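Local atomic coordinates of flagellar biosynthesis protein flhA (Bacillus subtilis, PDB entry 3MIX), a protein that takes part in the export of flagellar proteins as a membrane component of the flagellar type III secretion system, represented here by its cytosolic domain. Residues L70-M75 with V167-S172. Residues are numbered along the deposited sequence; the frame is centred on the assembly and turned at random.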
loop_
_atom_site.group_PDB
_atom_site.type_symbol
_atom_site.label_atom_id
_atom_site.label_comp_id
_atom_site.label_asym_id
_atom_site.label_seq_id
_atom_site.Cartn_x
_atom_site.Cartn_y
_atom_site.Cartn_z
ATOM N N LEU A 70 10.317 -6.864 19.498
ATOM C CA LEU A 70 11.483 -6.548 18.672
ATOM C C LEU A 70 11.763 -7.610 17.612
ATOM O O LEU A 70 11.893 -7.285 16.424
ATOM C CB LEU A 70 12.721 -6.329 19.549
ATOM C CG LEU A 70 13.238 -4.913 19.869
ATOM C CD1 LEU A 70 12.381 -3.769 19.321
ATOM C CD2 LEU A 70 13.499 -4.720 21.374
ATOM N N ASP A 71 11.841 -8.867 18.048
ATOM C CA ASP A 71 12.036 -9.991 17.145
ATOM C C ASP A 71 10.852 -10.109 16.206
ATOM O O ASP A 71 11.030 -10.442 15.044
ATOM C CB ASP A 71 12.268 -11.318 17.909
ATOM C CG ASP A 71 13.684 -11.437 18.474
ATOM O OD1 ASP A 71 14.596 -10.742 17.968
ATOM O OD2 ASP A 71 13.898 -12.230 19.421
ATOM N N ARG A 72 9.649 -9.828 16.695
ATOM C CA ARG A 72 8.482 -9.874 15.811
ATOM C C ARG A 72 8.511 -8.798 14.706
ATOM O O ARG A 72 8.070 -9.039 13.588
ATOM C CB ARG A 72 7.179 -9.835 16.599
ATOM C CG ARG A 72 6.970 -11.121 17.392
ATOM C CD ARG A 72 5.625 -11.187 18.116
ATOM N NE ARG A 72 5.256 -12.589 18.349
ATOM C CZ ARG A 72 4.918 -13.437 17.377
ATOM N NH1 ARG A 72 4.891 -13.025 16.114
ATOM N NH2 ARG A 72 4.619 -14.691 17.662
ATOM N N ILE A 73 9.052 -7.624 15.032
ATOM C CA ILE A 73 9.156 -6.543 14.074
ATOM C C ILE A 73 10.177 -6.881 12.978
ATOM O O ILE A 73 9.936 -6.625 11.796
ATOM C CB ILE A 73 9.442 -5.199 14.781
ATOM C CG1 ILE A 73 8.173 -4.761 15.517
ATOM C CG2 ILE A 73 9.872 -4.149 13.772
ATOM C CD1 ILE A 73 8.358 -3.622 16.474
ATOM N N VAL A 74 11.287 -7.487 13.395
ATOM C CA VAL A 74 12.314 -7.992 12.488
ATOM C C VAL A 74 11.732 -8.963 11.445
ATOM O O VAL A 74 11.990 -8.843 10.245
ATOM C CB VAL A 74 13.479 -8.629 13.288
ATOM C CG1 VAL A 74 14.378 -9.479 12.392
ATOM C CG2 VAL A 74 14.290 -7.523 14.003
ATOM N N MET A 75 10.927 -9.904 11.918
ATOM C CA MET A 75 10.187 -10.825 11.061
ATOM C C MET A 75 9.320 -10.105 10.041
ATOM O O MET A 75 9.321 -10.445 8.859
ATOM C CB MET A 75 9.274 -11.688 11.922
ATOM C CG MET A 75 9.766 -13.067 12.183
ATOM S SD MET A 75 11.554 -13.299 12.050
ATOM C CE MET A 75 11.551 -14.592 10.814
ATOM N N VAL A 167 -6.709 -20.783 17.181
ATOM C CA VAL A 167 -6.230 -20.140 18.418
ATOM C C VAL A 167 -4.915 -19.370 18.228
ATOM O O VAL A 167 -3.915 -19.936 17.770
ATOM C CB VAL A 167 -6.055 -21.164 19.570
ATOM C CG1 VAL A 167 -5.939 -20.447 20.908
ATOM C CG2 VAL A 167 -7.211 -22.169 19.602
ATOM N N VAL A 168 -4.930 -18.087 18.606
ATOM C CA VAL A 168 -3.800 -17.168 18.377
ATOM C C VAL A 168 -3.351 -16.475 19.674
ATOM O O VAL A 168 -4.167 -15.894 20.396
ATOM C CB VAL A 168 -4.146 -16.057 17.333
ATOM C CG1 VAL A 168 -2.884 -15.441 16.781
ATOM C CG2 VAL A 168 -4.994 -16.590 16.191
ATOM N N ASP A 169 -2.052 -16.526 19.953
ATOM C CA ASP A 169 -1.487 -15.801 21.093
ATOM C C ASP A 169 -1.367 -14.289 20.795
ATOM O O ASP A 169 -1.343 -13.887 19.635
ATOM C CB ASP A 169 -0.142 -16.408 21.508
ATOM C CG ASP A 169 0.804 -16.559 20.351
ATOM O OD1 ASP A 169 0.635 -17.521 19.565
ATOM O OD2 ASP A 169 1.721 -15.718 20.230
ATOM N N PRO A 170 -1.301 -13.449 21.846
ATOM C CA PRO A 170 -1.468 -11.998 21.685
ATOM C C PRO A 170 -0.392 -11.335 20.827
ATOM O O PRO A 170 -0.690 -10.431 20.035
ATOM C CB PRO A 170 -1.388 -11.480 23.125
ATOM C CG PRO A 170 -1.709 -12.684 23.979
ATOM C CD PRO A 170 -1.063 -13.807 23.254
ATOM N N ALA A 171 0.846 -11.789 20.987
ATOM C CA ALA A 171 1.961 -11.243 20.245
ATOM C C ALA A 171 1.759 -11.471 18.742
ATOM O O ALA A 171 2.146 -10.635 17.923
ATOM C CB ALA A 171 3.245 -11.862 20.725
ATOM N N SER A 172 1.134 -12.596 18.402
ATOM C CA SER A 172 0.766 -12.920 17.030
ATOM C C SER A 172 -0.376 -12.049 16.530
ATOM O O SER A 172 -0.363 -11.625 15.378
ATOM C CB SER A 172 0.384 -14.400 16.889
ATOM O OG SER A 172 1.516 -15.191 16.607
#
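With CG anti to its own carbonyl carbon (chi1 -69°) and the chain drawn out straight from CG to NE, R72 spans the gap to A171 and S172, whose helix is just beginning; CA of R72 and CA of A171, the closest such pair across the contact, are 8.0 Å apart. A single long cationic side chain can in this way reach from one surface helix to another. The approach is close: NE of R72 lies 3.2 Å from CB of A171, and CD of R72 packs 3.5 Å from O of A171. One face of the guanidinium lies over the first turn, with N of S172 4.0 Å above its centre. At the far end, NH2 of R72 comes within 3.3 Å of OG of S172. D169, the N-cap residue, brings a carboxylate tilted 49° to the guanidinium; its OD2 is 4.0 Å from NH2 of R72, well out of the guanidinium plane, which suggests attraction between charges alone. NE is buried here with no hydrogen-bond partner, though D68 offers it a long, weak ion pair, while NH1 makes a weak hydrogen bond to S175. By packing and weak polar contacts, R72 thus bridges from helix 69-84, whose I73 packs on strand 92-95, to the start of helix 170-189.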